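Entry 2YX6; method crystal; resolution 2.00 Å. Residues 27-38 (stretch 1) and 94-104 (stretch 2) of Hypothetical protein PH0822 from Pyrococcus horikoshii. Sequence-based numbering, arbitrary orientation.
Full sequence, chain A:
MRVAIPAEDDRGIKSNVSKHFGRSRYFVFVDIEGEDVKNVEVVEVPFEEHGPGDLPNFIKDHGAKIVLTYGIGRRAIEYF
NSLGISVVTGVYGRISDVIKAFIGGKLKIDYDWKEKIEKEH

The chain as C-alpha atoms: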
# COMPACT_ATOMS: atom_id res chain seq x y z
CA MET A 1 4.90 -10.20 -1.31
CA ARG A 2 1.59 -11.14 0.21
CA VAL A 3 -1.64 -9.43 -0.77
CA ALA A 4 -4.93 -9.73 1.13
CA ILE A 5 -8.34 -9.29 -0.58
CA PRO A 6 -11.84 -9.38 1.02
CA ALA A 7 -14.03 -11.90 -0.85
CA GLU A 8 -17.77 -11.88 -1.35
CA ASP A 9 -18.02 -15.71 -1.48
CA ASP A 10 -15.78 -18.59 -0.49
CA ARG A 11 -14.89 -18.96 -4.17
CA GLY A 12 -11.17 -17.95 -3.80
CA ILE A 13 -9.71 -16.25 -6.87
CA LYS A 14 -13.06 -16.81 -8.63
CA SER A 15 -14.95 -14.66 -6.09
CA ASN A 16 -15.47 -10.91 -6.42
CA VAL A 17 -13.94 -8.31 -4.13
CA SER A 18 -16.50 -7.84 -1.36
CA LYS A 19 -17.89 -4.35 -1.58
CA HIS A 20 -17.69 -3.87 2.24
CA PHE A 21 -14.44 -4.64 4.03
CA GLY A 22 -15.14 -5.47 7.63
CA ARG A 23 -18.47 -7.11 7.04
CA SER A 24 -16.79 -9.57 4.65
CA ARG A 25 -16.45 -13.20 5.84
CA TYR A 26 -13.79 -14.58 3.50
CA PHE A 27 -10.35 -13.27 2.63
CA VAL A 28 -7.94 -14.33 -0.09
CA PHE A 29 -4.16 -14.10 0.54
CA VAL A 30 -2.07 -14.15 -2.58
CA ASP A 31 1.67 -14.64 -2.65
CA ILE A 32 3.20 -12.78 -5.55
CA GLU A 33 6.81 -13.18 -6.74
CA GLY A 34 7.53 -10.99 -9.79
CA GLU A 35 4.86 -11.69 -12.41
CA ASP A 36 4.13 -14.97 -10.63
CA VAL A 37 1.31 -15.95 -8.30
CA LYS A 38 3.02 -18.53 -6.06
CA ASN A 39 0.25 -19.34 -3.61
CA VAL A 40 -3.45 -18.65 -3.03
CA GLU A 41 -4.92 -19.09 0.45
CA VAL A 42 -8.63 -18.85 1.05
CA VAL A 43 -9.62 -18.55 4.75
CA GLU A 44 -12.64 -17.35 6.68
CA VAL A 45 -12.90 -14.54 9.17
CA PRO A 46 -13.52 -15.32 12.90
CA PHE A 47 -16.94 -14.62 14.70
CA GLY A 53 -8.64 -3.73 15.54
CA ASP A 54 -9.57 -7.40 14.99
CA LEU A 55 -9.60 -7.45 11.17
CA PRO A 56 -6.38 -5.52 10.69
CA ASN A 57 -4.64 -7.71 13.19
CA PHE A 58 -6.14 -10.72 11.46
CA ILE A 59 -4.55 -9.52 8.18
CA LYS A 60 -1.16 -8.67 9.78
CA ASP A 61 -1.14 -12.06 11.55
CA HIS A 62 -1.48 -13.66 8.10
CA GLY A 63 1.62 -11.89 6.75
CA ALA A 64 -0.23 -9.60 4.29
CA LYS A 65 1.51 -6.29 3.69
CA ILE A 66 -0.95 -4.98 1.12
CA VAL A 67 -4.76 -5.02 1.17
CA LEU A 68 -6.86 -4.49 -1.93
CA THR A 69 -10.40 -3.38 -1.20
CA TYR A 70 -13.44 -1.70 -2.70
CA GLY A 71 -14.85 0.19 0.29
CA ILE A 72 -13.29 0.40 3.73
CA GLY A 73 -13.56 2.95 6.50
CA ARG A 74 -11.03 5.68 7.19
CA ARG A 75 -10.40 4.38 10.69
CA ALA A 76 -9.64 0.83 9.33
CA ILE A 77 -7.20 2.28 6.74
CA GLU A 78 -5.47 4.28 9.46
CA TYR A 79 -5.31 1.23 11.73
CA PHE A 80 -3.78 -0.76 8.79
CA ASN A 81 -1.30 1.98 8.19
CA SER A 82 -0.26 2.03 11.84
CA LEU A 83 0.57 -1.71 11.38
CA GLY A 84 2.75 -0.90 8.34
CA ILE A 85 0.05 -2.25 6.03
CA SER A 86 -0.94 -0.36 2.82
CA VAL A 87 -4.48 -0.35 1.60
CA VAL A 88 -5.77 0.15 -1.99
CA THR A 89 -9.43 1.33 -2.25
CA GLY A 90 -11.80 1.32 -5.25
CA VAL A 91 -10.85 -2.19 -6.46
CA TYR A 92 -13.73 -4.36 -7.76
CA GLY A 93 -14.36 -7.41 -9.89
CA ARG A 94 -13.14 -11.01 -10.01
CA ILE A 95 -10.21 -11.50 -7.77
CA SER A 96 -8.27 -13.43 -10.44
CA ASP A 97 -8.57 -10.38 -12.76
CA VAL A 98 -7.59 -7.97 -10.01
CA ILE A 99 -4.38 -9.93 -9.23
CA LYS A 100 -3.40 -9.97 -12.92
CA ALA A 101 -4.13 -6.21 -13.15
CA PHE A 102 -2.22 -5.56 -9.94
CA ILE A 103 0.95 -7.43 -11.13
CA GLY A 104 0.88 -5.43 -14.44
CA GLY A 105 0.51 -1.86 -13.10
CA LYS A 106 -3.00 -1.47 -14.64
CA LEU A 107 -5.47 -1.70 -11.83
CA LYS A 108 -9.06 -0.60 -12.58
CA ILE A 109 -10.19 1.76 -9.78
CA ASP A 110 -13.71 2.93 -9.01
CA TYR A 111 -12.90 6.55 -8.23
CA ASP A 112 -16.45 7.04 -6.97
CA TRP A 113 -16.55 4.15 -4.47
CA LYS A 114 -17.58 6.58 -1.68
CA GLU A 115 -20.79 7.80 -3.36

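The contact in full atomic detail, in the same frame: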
# COMPACT_ATOMS: atom_id res chain seq x y z
N PHE A 27 -11.47 -14.05 3.10
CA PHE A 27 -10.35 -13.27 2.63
C PHE A 27 -9.52 -14.19 1.79
O PHE A 27 -9.37 -15.37 2.09
CB PHE A 27 -9.51 -12.72 3.77
CG PHE A 27 -9.95 -11.35 4.24
CD1 PHE A 27 -9.32 -10.20 3.76
CD2 PHE A 27 -11.06 -11.22 5.07
CE1 PHE A 27 -9.76 -8.94 4.15
CE2 PHE A 27 -11.52 -9.93 5.45
CZ PHE A 27 -10.87 -8.84 5.03
N VAL A 28 -8.92 -13.62 0.76
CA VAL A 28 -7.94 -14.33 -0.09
C VAL A 28 -6.56 -13.69 0.06
O VAL A 28 -6.40 -12.50 -0.06
CB VAL A 28 -8.40 -14.23 -1.58
CG1 VAL A 28 -7.40 -14.89 -2.53
CG2 VAL A 28 -9.79 -14.77 -1.76
N PHE A 29 -5.55 -14.51 0.32
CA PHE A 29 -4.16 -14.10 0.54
C PHE A 29 -3.40 -14.63 -0.66
O PHE A 29 -3.44 -15.84 -0.95
CB PHE A 29 -3.61 -14.69 1.86
CG PHE A 29 -4.28 -14.15 3.05
CD1 PHE A 29 -3.85 -12.95 3.60
CD2 PHE A 29 -5.41 -14.76 3.57
CE1 PHE A 29 -4.49 -12.39 4.72
CE2 PHE A 29 -6.07 -14.20 4.70
CZ PHE A 29 -5.57 -13.03 5.28
N VAL A 30 -2.74 -13.74 -1.35
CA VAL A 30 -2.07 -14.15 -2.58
C VAL A 30 -0.60 -13.82 -2.48
O VAL A 30 -0.23 -12.61 -2.30
CB VAL A 30 -2.60 -13.37 -3.83
CG1 VAL A 30 -1.82 -13.88 -5.09
CG2 VAL A 30 -4.14 -13.58 -3.99
N ASP A 31 0.25 -14.84 -2.63
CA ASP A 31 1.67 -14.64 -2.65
C ASP A 31 2.19 -14.38 -4.04
O ASP A 31 2.08 -15.24 -4.93
CB ASP A 31 2.41 -15.84 -2.10
CG ASP A 31 2.29 -15.92 -0.63
OD1 ASP A 31 1.15 -15.97 -0.14
OD2 ASP A 31 3.35 -15.95 0.02
N ILE A 32 2.77 -13.20 -4.21
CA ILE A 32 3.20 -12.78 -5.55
C ILE A 32 4.74 -12.68 -5.54
O ILE A 32 5.35 -12.11 -4.62
CB ILE A 32 2.46 -11.50 -5.99
CG1 ILE A 32 0.99 -11.86 -6.18
CG2 ILE A 32 3.02 -10.95 -7.35
CD1 ILE A 32 -0.01 -10.69 -6.31
N GLU A 33 5.36 -13.28 -6.55
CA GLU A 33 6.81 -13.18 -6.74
C GLU A 33 7.07 -12.80 -8.20
O GLU A 33 6.84 -13.61 -9.10
CB GLU A 33 7.44 -14.52 -6.39
CG GLU A 33 7.23 -14.88 -4.94
CD GLU A 33 7.93 -13.92 -3.98
OE1 GLU A 33 8.08 -12.69 -4.32
OE2 GLU A 33 8.35 -14.39 -2.88
N GLY A 34 7.44 -11.53 -8.43
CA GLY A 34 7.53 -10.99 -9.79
C GLY A 34 6.17 -10.95 -10.49
O GLY A 34 5.23 -10.34 -10.00
N GLU A 35 6.09 -11.59 -11.64
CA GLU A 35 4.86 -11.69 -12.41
C GLU A 35 4.10 -12.90 -11.97
O GLU A 35 3.06 -13.18 -12.53
CB GLU A 35 5.17 -11.81 -13.92
CG GLU A 35 6.01 -10.60 -14.49
CD GLU A 35 6.73 -10.90 -15.82
OE1 GLU A 35 7.04 -12.10 -16.10
OE2 GLU A 35 7.03 -9.93 -16.57
N ASP A 36 4.60 -13.61 -10.95
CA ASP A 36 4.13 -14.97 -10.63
C ASP A 36 3.34 -15.03 -9.31
O ASP A 36 3.74 -14.49 -8.29
CB ASP A 36 5.24 -16.06 -10.73
CG ASP A 36 5.20 -16.83 -12.09
OD1 ASP A 36 4.96 -18.08 -12.19
OD2 ASP A 36 5.42 -16.21 -13.14
N VAL A 37 2.20 -15.69 -9.40
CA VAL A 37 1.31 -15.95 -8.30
C VAL A 37 1.76 -17.30 -7.78
O VAL A 37 1.48 -18.32 -8.43
CB VAL A 37 -0.15 -16.06 -8.82
CG1 VAL A 37 -1.06 -16.77 -7.79
CG2 VAL A 37 -0.66 -14.65 -9.24
N LYS A 38 2.44 -17.32 -6.63
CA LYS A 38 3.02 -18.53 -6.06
C LYS A 38 2.10 -19.33 -5.14
O LYS A 38 2.32 -20.50 -4.90
CB LYS A 38 4.31 -18.15 -5.31
CG LYS A 38 5.53 -18.08 -6.23
CD LYS A 38 6.36 -19.35 -6.15
CE LYS A 38 7.46 -19.26 -5.07
NZ LYS A 38 8.74 -18.76 -5.71
N ARG A 94 -13.56 -9.64 -10.36
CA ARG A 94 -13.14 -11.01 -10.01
C ARG A 94 -11.75 -10.91 -9.48
O ARG A 94 -10.90 -10.24 -10.07
CB ARG A 94 -13.07 -11.93 -11.23
CG ARG A 94 -13.22 -13.39 -10.93
CD ARG A 94 -13.19 -14.08 -12.23
NE ARG A 94 -13.41 -15.53 -12.26
CZ ARG A 94 -14.57 -16.18 -12.19
NH1 ARG A 94 -15.74 -15.56 -11.96
NH2 ARG A 94 -14.56 -17.50 -12.32
N ILE A 95 -11.48 -11.66 -8.45
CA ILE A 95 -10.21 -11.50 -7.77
C ILE A 95 -9.08 -11.95 -8.67
O ILE A 95 -8.03 -11.30 -8.72
CB ILE A 95 -10.24 -12.16 -6.39
CG1 ILE A 95 -11.14 -11.31 -5.45
CG2 ILE A 95 -8.78 -12.34 -5.92
CD1 ILE A 95 -11.54 -11.97 -4.01
N SER A 96 -9.30 -12.98 -9.46
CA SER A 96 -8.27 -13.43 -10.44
C SER A 96 -7.85 -12.29 -11.39
O SER A 96 -6.68 -12.15 -11.69
CB SER A 96 -8.77 -14.63 -11.27
OG SER A 96 -9.88 -14.26 -12.10
N ASP A 97 -8.83 -11.50 -11.85
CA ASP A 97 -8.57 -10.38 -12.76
C ASP A 97 -7.85 -9.25 -12.08
O ASP A 97 -6.98 -8.61 -12.65
CB ASP A 97 -9.86 -9.83 -13.35
CG ASP A 97 -10.51 -10.76 -14.38
OD1 ASP A 97 -9.91 -11.79 -14.73
OD2 ASP A 97 -11.66 -10.48 -14.79
N VAL A 98 -8.22 -8.99 -10.84
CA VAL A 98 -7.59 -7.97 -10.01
C VAL A 98 -6.09 -8.25 -9.80
O VAL A 98 -5.29 -7.35 -9.92
CB VAL A 98 -8.31 -7.87 -8.68
CG1 VAL A 98 -7.47 -7.09 -7.66
CG2 VAL A 98 -9.71 -7.26 -8.88
N ILE A 99 -5.73 -9.50 -9.52
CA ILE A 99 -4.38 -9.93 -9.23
C ILE A 99 -3.52 -9.78 -10.48
O ILE A 99 -2.41 -9.25 -10.43
CB ILE A 99 -4.39 -11.40 -8.65
CG1 ILE A 99 -4.89 -11.38 -7.21
CG2 ILE A 99 -3.02 -11.98 -8.57
CD1 ILE A 99 -5.55 -12.64 -6.81
N LYS A 100 -4.07 -10.15 -11.63
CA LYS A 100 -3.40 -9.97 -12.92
C LYS A 100 -3.21 -8.47 -13.21
O LYS A 100 -2.13 -8.07 -13.60
CB LYS A 100 -4.20 -10.65 -14.06
CG LYS A 100 -3.43 -10.67 -15.42
CD LYS A 100 -4.35 -11.08 -16.57
CE LYS A 100 -3.67 -11.03 -17.97
NZ LYS A 100 -2.38 -11.81 -18.00
N ALA A 101 -4.24 -7.66 -12.98
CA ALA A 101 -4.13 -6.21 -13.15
C ALA A 101 -3.08 -5.65 -12.21
O ALA A 101 -2.20 -4.90 -12.64
CB ALA A 101 -5.48 -5.48 -12.95
N PHE A 102 -3.15 -6.04 -10.95
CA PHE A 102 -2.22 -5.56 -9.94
C PHE A 102 -0.72 -5.80 -10.32
O PHE A 102 0.12 -4.89 -10.34
CB PHE A 102 -2.61 -6.20 -8.58
CG PHE A 102 -1.79 -5.69 -7.43
CD1 PHE A 102 -2.07 -4.44 -6.86
CD2 PHE A 102 -0.67 -6.43 -6.97
CE1 PHE A 102 -1.26 -3.94 -5.80
CE2 PHE A 102 0.12 -5.94 -5.94
CZ PHE A 102 -0.17 -4.70 -5.36
N ILE A 103 -0.40 -7.04 -10.65
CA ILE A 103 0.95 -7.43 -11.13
C ILE A 103 1.46 -6.59 -12.34
O ILE A 103 2.64 -6.24 -12.39
CB ILE A 103 0.94 -8.90 -11.53
CG1 ILE A 103 0.63 -9.73 -10.30
CG2 ILE A 103 2.29 -9.33 -12.16
CD1 ILE A 103 0.29 -11.23 -10.61
N GLY A 104 0.56 -6.26 -13.27
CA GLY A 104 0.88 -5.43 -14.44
C GLY A 104 0.71 -3.93 -14.39
O GLY A 104 0.68 -3.27 -15.45

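A helix laid on a β-sheet is usually held by side chains alone, and residues 27-38 and 94-104 of PH0822 give a compact example. Strand 27-33 and helix 95-103 run in nearly the same direction, their axes 28° apart and 10.9 Å from each other at closest approach. No hydrogen bond crosses between them. The backbone bonds found here stay within each stretch: i to i-4 bonds along the helix, and, at the hairpin end of the strand, pairs such as Lys-38 N to Asp-31 O at 2.7 Å.

Periodicity selects the residues that meet. Alternation along the strand turns Val-28, Val-30 and Ile-32 toward the helix, while on the helix a spacing of four residues brings Ile-95, Ile-99 and Ile-103 to the sheet. The two rhythms agree well enough for Val-28 to lie opposite Ile-95 and Val-30 opposite Ile-99.

The rotamers are strikingly uniform. All three helix isoleucines have chi1 m and chi2 t, a combination well suited to a helix because it keeps the branched side chain clear of the preceding turn. The extended chi2 carries CD1 outward: that of Ile-95 reaches CG2 of Val-28 at 4.0 Å, and that of Ile-99 closes to 3.3 Å from CG2 of Val-30, a tight apolar contact. Val-28 and Val-30 adopt t, which for valine sets the two methyls where an m isoleucine has CG2 and CG1. In Val-30 both methyls reach the helix: CG2 meets CD1 of Ile-99, and CG1 lies 4.1 Å from CG2 of Ile-99. Ile-32 is also m, t. Its CD1 lies 4.0 Å from CG2 of Ile-99 and approaches the Phe-102 ring obliquely, 4.4 Å from CD2; Ile-103 is met by both branches, its CG1 lying 4.0 Å from CG2 of Ile-32 and 4.2 Å from CD1 of Ile-32. Phe-102 itself leaves the helix sideways; with chi1 t, its ring end comes nearer to the strand than its CA-to-CB bond would suggest.

The hairpin extends the apolar surface. A type II' turn from Glu-33 to Asp-36 reverses the chain, with Asp-36 N bonded to Glu-33 O at 2.9 Å. Gly-34 occupies its second position at phi 65° and psi -123°, a conformation that favours glycine. The returning strand then presents Val-37, also t, whose CG2 touches CG2 of Ile-99 at 3.6 Å and CD1 of Ile-103 at 3.8 Å.

Ile-103 has the largest area covered by the partner stretch, since it meets both strands and the turn. Its CG2 packs 3.5 Å from the CA of Glu-35, so the backbone of the turn supplies part of the apolar surface. The Glu-35 side chain starts sideways and its end leads away, leaving the carboxylate exposed rather than buried among hydrocarbon.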